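Local atomic coordinates of putative alpha/beta hydrolase fold protein (Candidatus Nitrososphaera gargensis, PDB entry 5A62), a protein that probably hydrolyses carboxylic esters with an alpha/beta hydrolase fold. Residues R52-E57 and E86-G91; R139-A144 and E186-A191; Q147-L152 and E178-T183. All coordinates share one frame; numbering follows the deposited sequence.

How the interactions relate
Interaction 1 belongs to the core alpha/beta domain, whereas interactions 2 and 3 both lie in the group of helices inserted between strands 116-122 and 212-218. Interaction 1 is therefore remote, its centre about 28 Å from that of interaction 2 and about 27 Å from that of interaction 3. The other two centres are about 10 Å apart, with interaction 3 nested in the chain loop that interaction 2 closes. They share a hydrophobic junction: Phe-188 CB meets Met-149 CE at 3.6 Å. Val-143 O and Gly-148 N probably form a hydrogen bond. A GxSxG pattern around Ser-99, after strand 93-98, is consistent with a nucleophile elbow.

Interaction 1: residues R52-E57 and E86-G91; sequences RVIAYE and EHLNIG
Arg-52 sets out from strand 52-56 toward the loop that follows helix 74-87, and its whole side chain is straight. CG stands anti to the backbone N (chi1 174°), and the chain stays extended from CG to NE, so that the length of the residue is spent on reaching across. NE only brushes the CD1 methyl of Ile-90. Further out, CZ is 3.5 Å from Ile-90 CD1, and NH1 is 3.2 Å from Ile-90 CD1: the methyl lies over one face of the guanidinium, offset toward its rim. A flat cation suits this place because its face can rest on a hydrocarbon while its edge keeps its polar bonds. At the edge of the guanidinium, in its plane, a water accepts from Arg-52 NH1 at 2.8 Å and donates to Asn-89 O at 3.0 Å, tying strand to loop. NH2 forms a salt bridge with Asp-17 OD2 of the adjoining strand 12-18, which with the water would hold the group in its orientation.

Two residues on, Ile-54 points the same way and adds purely apolar contact. Its CD1 meets Ile-90 CD1 tip to tip at 3.6 Å, while its CG2 branch lies 3.9 Å from Leu-88 CD1. The branched chain thus serves two partners at once. The loop can present Leu-88 and Ile-90 together because the helix ends in a Schellman motif: Asn-89, a residue tolerant of positive phi (56°), turns the chain, and its N bonds back to Glu-86 O at 3.1 Å. Strand 52-56, helix 74-87 and the parallel strand 93-98 make a beta-alpha-beta crossover that spans strand 25-29, the recurring unit of the alpha/beta hydrolase fold.

Interaction 2: residues R139-A144 and E186-A191; sequences RTREVA and EGFVAA
Two helices of the helical cap, the insertion that many alpha/beta hydrolases carry over their sheet, run nearly antiparallel here. The axes of segments 139-144 and 186-191 approach to 9.8 Å at an angle of 163° between their directions. The tight part is built round Phe-188. Its CG is anti to the backbone N (chi1 -179°), which sends the ring across to the other helix, where its edge meets Thr-140 and the backbone N of Arg-141. Thr-140 OG1 lies in the plane of the ring at that edge, 3.6 Å from Phe-188 CZ, and the two side chains cross at about a right angle. One turn later Ala-144 supplies only a methyl, its CB 4.0 Å from Phe-188 CD2; so small a residue lets the bulky ring lie close to the helix. Met-149 of helix 149-157 also packs on this ring.

Beside the ring, Arg-141 and Val-189 bring the backbones together, their CA atoms 5.8 Å apart. Arg-141 uses the aliphatic part of its chain here, CD resting 3.9 Å from Val-189 CG1. A bend at chi3 (-68°) then turns its charged end aside, where NH1 bonds to Thr-192 OG1 and the cation meets the ring of Phe-138. This flank is covered by the second subunit, whose Thr-73 and Thr-69 pack on Arg-141 and Val-189 respectively.

Away from the partner helix, Arg-139 and Glu-142 lie at the exposed side, and charged residues fit it. Arg-139, present in two conformers, pairs loosely with Glu-142: OE1 of Glu-142 is 3.3 Å from Arg-139 NH1 but sits above the guanidinium plane, so the attraction is electrostatic, without a directed hydrogen bond.

Interaction 3: residues Q147-L152 and E178-T183; sequences QGMKAL and EVFTKT
The end of helix 170-180 and the type I beta turn after it pack against the start of helix 149-157, two neighbouring elements of the helical cap on the alpha/beta hydrolase core. Glu-178 leads in without touching the other segment; its carbonyl O accepts from Lys-182 NZ at 3.1 Å, which ties the turn to the helix end, the carboxylate being only a long salt-bridge partner.

Phe-180 makes the aromatic part of the contact. With CG anti to the backbone N (chi1 -170°), its ring brings the CE2-CZ corner against Met-149 and Leu-152. The long unbranched chain of Met-149, bent at chi2 and chi3, can fold round to the ring and puts its terminal CE 3.6 Å from Phe-180 CE2, whereas Leu-152 comes at the ring edge, CD2 in the ring plane and 3.7 Å from Phe-180 CZ. Phe-176, on the same helix, also meets the ring.

Thr-181 turns both ends to use. Its CG2 methyl settles 3.9 Å from Lys-150 CA, where the backbones come nearest, while OG1 bonds back to Arg-177 O. A beta-branched residue with one apolar and one polar arm suits this border position. Lys-182 faces away from the other segment.

Thr-183 closes the turn and meets Met-149 again, its CB 3.8 Å from Met-149 CE. Its carbonyl O is in close contact with Met-149 CG, at 3.2 Å. The turn itself is gripped twice at one acceptor: Phe-180 O receives Thr-183 N at 3.0 Å and also Thr-183 OG1, which donates at 2.8 Å from above the carbonyl plane.

Interaction 1: residues R52-E57 and E86-G91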
# COMPACT_ATOMS: atom_id res chain seq x y z
N ARG A 52 -12.06 -30.00 11.87
CA ARG A 52 -12.21 -29.70 10.46
C ARG A 52 -11.15 -28.59 10.22
O ARG A 52 -10.99 -27.74 11.07
CB ARG A 52 -13.57 -29.19 10.15
CG ARG A 52 -13.80 -28.72 8.76
CD ARG A 52 -15.15 -28.12 8.64
NE ARG A 52 -15.51 -27.65 7.33
CZ ARG A 52 -16.66 -27.09 7.04
NH1 ARG A 52 -17.57 -26.82 7.97
NH2 ARG A 52 -16.89 -26.74 5.79
N VAL A 53 -10.41 -28.73 9.17
CA VAL A 53 -9.25 -27.83 8.88
C VAL A 53 -9.44 -27.18 7.53
O VAL A 53 -9.43 -27.86 6.49
CB VAL A 53 -7.94 -28.54 8.92
CG1 VAL A 53 -6.79 -27.52 8.82
CG2 VAL A 53 -7.85 -29.32 10.24
N ILE A 54 -9.57 -25.86 7.54
CA ILE A 54 -9.70 -25.07 6.34
C ILE A 54 -8.41 -24.29 6.13
O ILE A 54 -7.94 -23.67 7.10
CB ILE A 54 -10.87 -24.09 6.45
CG1 ILE A 54 -12.19 -24.91 6.58
CG2 ILE A 54 -10.94 -23.20 5.20
CD1 ILE A 54 -13.27 -24.16 7.28
N ALA A 55 -7.83 -24.38 4.97
CA ALA A 55 -6.62 -23.58 4.67
C ALA A 55 -6.81 -22.94 3.32
O ALA A 55 -7.52 -23.48 2.48
CB ALA A 55 -5.41 -24.45 4.69
N TYR A 56 -6.25 -21.78 3.09
CA TYR A 56 -6.38 -21.09 1.84
C TYR A 56 -5.14 -20.34 1.48
O TYR A 56 -4.28 -20.14 2.31
CB TYR A 56 -7.65 -20.23 1.76
CG TYR A 56 -7.54 -18.94 2.52
CD1 TYR A 56 -7.59 -18.89 3.91
CD2 TYR A 56 -7.37 -17.74 1.87
CE1 TYR A 56 -7.53 -17.69 4.56
CE2 TYR A 56 -7.31 -16.56 2.52
CZ TYR A 56 -7.33 -16.56 3.88
OH TYR A 56 -7.30 -15.37 4.53
N GLU A 57 -5.01 -19.97 0.23
CA GLU A 57 -3.89 -19.23 -0.27
C GLU A 57 -4.31 -17.81 -0.53
O GLU A 57 -5.26 -17.50 -1.21
CB GLU A 57 -3.26 -19.94 -1.47
CG GLU A 57 -2.59 -21.23 -1.00
CD GLU A 57 -2.10 -22.23 -1.98
OE1 GLU A 57 -2.39 -22.17 -3.17
OE2 GLU A 57 -1.33 -23.09 -1.48
N GLU A 86 -18.07 -17.60 4.55
CA GLU A 86 -19.48 -17.64 4.12
C GLU A 86 -19.71 -18.77 3.15
O GLU A 86 -20.73 -19.51 3.25
CB GLU A 86 -19.90 -16.35 3.45
CG GLU A 86 -19.96 -15.14 4.26
CD GLU A 86 -20.12 -13.85 3.42
OE1 GLU A 86 -20.10 -13.86 2.15
OE2 GLU A 86 -20.22 -12.79 4.10
N HIS A 87 -18.84 -18.99 2.21
CA HIS A 87 -18.97 -20.04 1.16
C HIS A 87 -19.01 -21.37 1.79
O HIS A 87 -19.75 -22.27 1.26
CB HIS A 87 -17.78 -19.89 0.22
CG HIS A 87 -17.71 -20.93 -0.82
ND1 HIS A 87 -18.72 -21.09 -1.75
CD2 HIS A 87 -16.77 -21.86 -1.10
CE1 HIS A 87 -18.36 -22.05 -2.58
NE2 HIS A 87 -17.21 -22.57 -2.20
N LEU A 88 -18.27 -21.60 2.85
CA LEU A 88 -18.15 -22.88 3.49
C LEU A 88 -19.16 -23.02 4.62
O LEU A 88 -19.17 -24.06 5.29
CB LEU A 88 -16.73 -23.12 3.95
CG LEU A 88 -15.76 -23.16 2.79
CD1 LEU A 88 -14.35 -23.32 3.37
CD2 LEU A 88 -16.06 -24.26 1.77
N ASN A 89 -19.98 -22.01 4.83
CA ASN A 89 -20.99 -22.00 5.88
C ASN A 89 -20.42 -22.26 7.23
O ASN A 89 -20.95 -23.05 8.03
CB ASN A 89 -22.06 -23.04 5.53
CG ASN A 89 -22.70 -22.77 4.16
OD1 ASN A 89 -22.58 -23.55 3.23
ND2 ASN A 89 -23.37 -21.65 4.03
N ILE A 90 -19.30 -21.58 7.49
CA ILE A 90 -18.66 -21.62 8.83
C ILE A 90 -19.27 -20.50 9.71
O ILE A 90 -19.02 -19.32 9.47
CB ILE A 90 -17.14 -21.34 8.64
CG1 ILE A 90 -16.51 -22.30 7.66
CG2 ILE A 90 -16.33 -21.38 9.95
CD1 ILE A 90 -16.76 -23.72 8.00
N GLY A 91 -20.01 -20.88 10.75
CA GLY A 91 -20.56 -19.91 11.74
C GLY A 91 -19.63 -19.45 12.86
O GLY A 91 -19.63 -18.25 13.21
O HOH W 1 -20.17 -25.87 7.51

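Interaction 2: residues R139-A144 and E186-A191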
# COMPACT_ATOMS: atom_id res chain seq x y z
N ARG A 139 14.15 -3.62 -0.08
CA ARG A 139 15.17 -4.39 -0.79
C ARG A 139 14.67 -5.75 -1.21
O ARG A 139 15.03 -6.18 -2.29
CB ARG A 139 16.44 -4.53 0.03
CG ARG A 139 17.64 -4.99 -0.80
CD ARG A 139 18.03 -3.90 -1.78
NE ARG A 139 19.01 -4.28 -2.79
CZ ARG A 139 18.72 -4.92 -3.91
NH1 ARG A 139 17.49 -5.38 -4.11
NH2 ARG A 139 19.66 -5.13 -4.82
N THR A 140 13.78 -6.40 -0.44
CA THR A 140 13.25 -7.66 -0.89
C THR A 140 12.32 -7.45 -2.10
O THR A 140 12.35 -8.23 -3.05
CB THR A 140 12.53 -8.46 0.18
OG1 THR A 140 11.46 -7.66 0.72
CG2 THR A 140 13.53 -8.80 1.30
N ARG A 141 11.53 -6.38 -2.12
CA ARG A 141 10.74 -6.08 -3.32
C ARG A 141 11.64 -5.89 -4.55
O ARG A 141 11.33 -6.39 -5.63
CB ARG A 141 9.83 -4.85 -3.14
CG ARG A 141 8.57 -5.13 -2.31
CD ARG A 141 7.60 -3.95 -2.35
NE ARG A 141 8.10 -2.80 -1.67
CZ ARG A 141 8.00 -2.60 -0.38
NH1 ARG A 141 7.34 -3.48 0.33
NH2 ARG A 141 8.55 -1.55 0.19
N GLU A 142 12.74 -5.18 -4.34
CA GLU A 142 13.64 -4.87 -5.47
C GLU A 142 14.25 -6.17 -6.02
O GLU A 142 14.28 -6.35 -7.25
CB GLU A 142 14.74 -3.95 -5.00
CG GLU A 142 15.70 -3.58 -6.10
CD GLU A 142 16.82 -2.62 -5.65
OE1 GLU A 142 16.86 -2.18 -4.47
OE2 GLU A 142 17.71 -2.35 -6.52
N VAL A 143 14.68 -7.05 -5.11
CA VAL A 143 15.16 -8.34 -5.61
C VAL A 143 14.07 -9.14 -6.33
O VAL A 143 14.26 -9.72 -7.39
CB VAL A 143 15.80 -9.20 -4.51
CG1 VAL A 143 16.22 -10.55 -5.08
CG2 VAL A 143 16.96 -8.47 -3.89
N ALA A 144 12.89 -9.21 -5.76
CA ALA A 144 11.80 -9.96 -6.39
C ALA A 144 11.53 -9.45 -7.80
O ALA A 144 11.35 -10.22 -8.74
CB ALA A 144 10.52 -9.84 -5.56
N GLU A 186 4.18 -10.48 -8.18
CA GLU A 186 3.14 -9.45 -7.98
C GLU A 186 2.49 -9.72 -6.66
O GLU A 186 2.19 -8.76 -5.91
CB GLU A 186 2.13 -9.37 -9.13
CG GLU A 186 1.48 -10.64 -9.36
CD GLU A 186 2.29 -11.67 -10.30
OE1 GLU A 186 3.60 -11.77 -10.62
OE2 GLU A 186 1.41 -12.53 -10.78
N GLY A 187 2.32 -10.96 -6.23
CA GLY A 187 1.74 -11.25 -4.95
C GLY A 187 2.63 -10.88 -3.81
O GLY A 187 2.12 -10.41 -2.76
N PHE A 188 3.93 -11.15 -3.87
CA PHE A 188 4.84 -10.75 -2.83
C PHE A 188 4.83 -9.24 -2.68
O PHE A 188 4.75 -8.73 -1.55
CB PHE A 188 6.25 -11.25 -3.20
CG PHE A 188 7.25 -10.88 -2.14
CD1 PHE A 188 7.37 -11.61 -0.97
CD2 PHE A 188 8.10 -9.80 -2.32
CE1 PHE A 188 8.28 -11.22 0.01
CE2 PHE A 188 8.99 -9.43 -1.35
CZ PHE A 188 9.05 -10.10 -0.21
N VAL A 189 5.00 -8.53 -3.79
CA VAL A 189 5.02 -7.09 -3.77
C VAL A 189 3.76 -6.53 -3.16
O VAL A 189 3.80 -5.71 -2.24
CB VAL A 189 5.32 -6.52 -5.14
CG1 VAL A 189 5.17 -5.03 -5.15
CG2 VAL A 189 6.74 -6.91 -5.55
N ALA A 190 2.59 -6.98 -3.60
CA ALA A 190 1.35 -6.45 -3.11
C ALA A 190 1.18 -6.72 -1.63
O ALA A 190 0.64 -5.88 -0.90
CB ALA A 190 0.21 -7.01 -3.83
N ALA A 191 1.55 -7.87 -1.14
CA ALA A 191 1.33 -8.22 0.25
C ALA A 191 2.18 -7.33 1.15
O ALA A 191 1.74 -6.86 2.19
CB ALA A 191 1.56 -9.67 0.49

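Interaction 3: residues Q147-L152 and E178-T183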
# COMPACT_ATOMS: atom_id res chain seq x y z
N GLN A 147 15.16 -9.70 -10.04
CA GLN A 147 15.85 -11.01 -10.10
C GLN A 147 14.92 -12.20 -9.98
O GLN A 147 15.29 -13.30 -10.40
CB GLN A 147 16.91 -11.15 -9.05
CG GLN A 147 18.02 -10.09 -9.03
CD GLN A 147 19.18 -10.51 -8.12
OE1 GLN A 147 19.66 -11.65 -8.21
NE2 GLN A 147 19.65 -9.62 -7.29
N GLY A 148 13.71 -12.01 -9.43
CA GLY A 148 12.77 -13.02 -9.25
C GLY A 148 12.77 -13.70 -7.89
O GLY A 148 13.60 -13.48 -7.04
N MET A 149 11.74 -14.52 -7.69
CA MET A 149 11.50 -15.15 -6.42
C MET A 149 12.48 -16.25 -6.03
O MET A 149 12.79 -16.43 -4.87
CB MET A 149 10.06 -15.69 -6.34
CG MET A 149 8.99 -14.56 -6.47
SD MET A 149 9.18 -13.20 -5.29
CE MET A 149 8.48 -13.96 -3.90
N LYS A 150 12.97 -17.00 -7.02
CA LYS A 150 13.97 -18.01 -6.69
C LYS A 150 15.25 -17.32 -6.17
O LYS A 150 15.83 -17.73 -5.18
CB LYS A 150 14.27 -18.89 -7.89
CG LYS A 150 13.12 -19.77 -8.38
CD LYS A 150 13.63 -20.68 -9.51
CE LYS A 150 12.54 -21.36 -10.35
NZ LYS A 150 11.45 -21.98 -9.54
N ALA A 151 15.64 -16.22 -6.83
CA ALA A 151 16.77 -15.44 -6.35
C ALA A 151 16.53 -14.83 -5.00
O ALA A 151 17.38 -14.88 -4.11
CB ALA A 151 17.16 -14.36 -7.33
N LEU A 152 15.31 -14.32 -4.80
CA LEU A 152 15.01 -13.76 -3.53
C LEU A 152 15.13 -14.83 -2.42
O LEU A 152 15.69 -14.56 -1.34
CB LEU A 152 13.65 -13.08 -3.51
CG LEU A 152 13.18 -12.57 -2.15
CD1 LEU A 152 14.13 -11.60 -1.51
CD2 LEU A 152 11.80 -11.92 -2.29
N GLU A 178 10.97 -24.52 -1.31
CA GLU A 178 9.78 -25.13 -1.92
C GLU A 178 8.62 -24.18 -1.80
O GLU A 178 8.05 -23.82 -2.87
CB GLU A 178 9.43 -26.53 -1.34
CG GLU A 178 8.37 -27.30 -2.19
CD GLU A 178 8.91 -28.08 -3.41
OE1 GLU A 178 9.76 -27.57 -4.21
OE2 GLU A 178 8.41 -29.25 -3.63
N VAL A 179 8.36 -23.77 -0.56
CA VAL A 179 7.15 -23.01 -0.24
C VAL A 179 7.26 -21.60 -0.89
O VAL A 179 6.40 -21.18 -1.65
CB VAL A 179 6.97 -22.90 1.25
CG1 VAL A 179 5.92 -21.83 1.64
CG2 VAL A 179 6.67 -24.27 1.87
N PHE A 180 8.34 -20.91 -0.57
CA PHE A 180 8.47 -19.49 -0.93
C PHE A 180 8.40 -19.26 -2.40
O PHE A 180 7.82 -18.29 -2.91
CB PHE A 180 9.76 -18.94 -0.32
CG PHE A 180 9.90 -17.45 -0.40
CD1 PHE A 180 9.35 -16.65 0.61
CD2 PHE A 180 10.55 -16.86 -1.46
CE1 PHE A 180 9.53 -15.27 0.55
CE2 PHE A 180 10.72 -15.50 -1.52
CZ PHE A 180 10.16 -14.74 -0.56
N THR A 181 9.03 -20.15 -3.18
CA THR A 181 9.17 -19.93 -4.60
C THR A 181 7.86 -20.22 -5.38
O THR A 181 7.82 -19.96 -6.57
CB THR A 181 10.37 -20.67 -5.20
OG1 THR A 181 10.13 -22.06 -5.06
CG2 THR A 181 11.62 -20.21 -4.56
N LYS A 182 6.78 -20.59 -4.69
CA LYS A 182 5.47 -20.63 -5.31
C LYS A 182 4.78 -19.24 -5.29
O LYS A 182 3.69 -19.11 -5.86
CB LYS A 182 4.53 -21.60 -4.60
CG LYS A 182 4.97 -22.99 -4.35
CD LYS A 182 5.24 -23.68 -5.61
CE LYS A 182 5.18 -25.20 -5.36
NZ LYS A 182 6.50 -25.59 -4.94
N THR A 183 5.40 -18.27 -4.64
CA THR A 183 4.79 -16.98 -4.54
C THR A 183 5.06 -16.22 -5.82
O THR A 183 6.20 -16.15 -6.29
CB THR A 183 5.44 -16.25 -3.36
OG1 THR A 183 5.41 -17.05 -2.16
CG2 THR A 183 4.66 -14.94 -3.06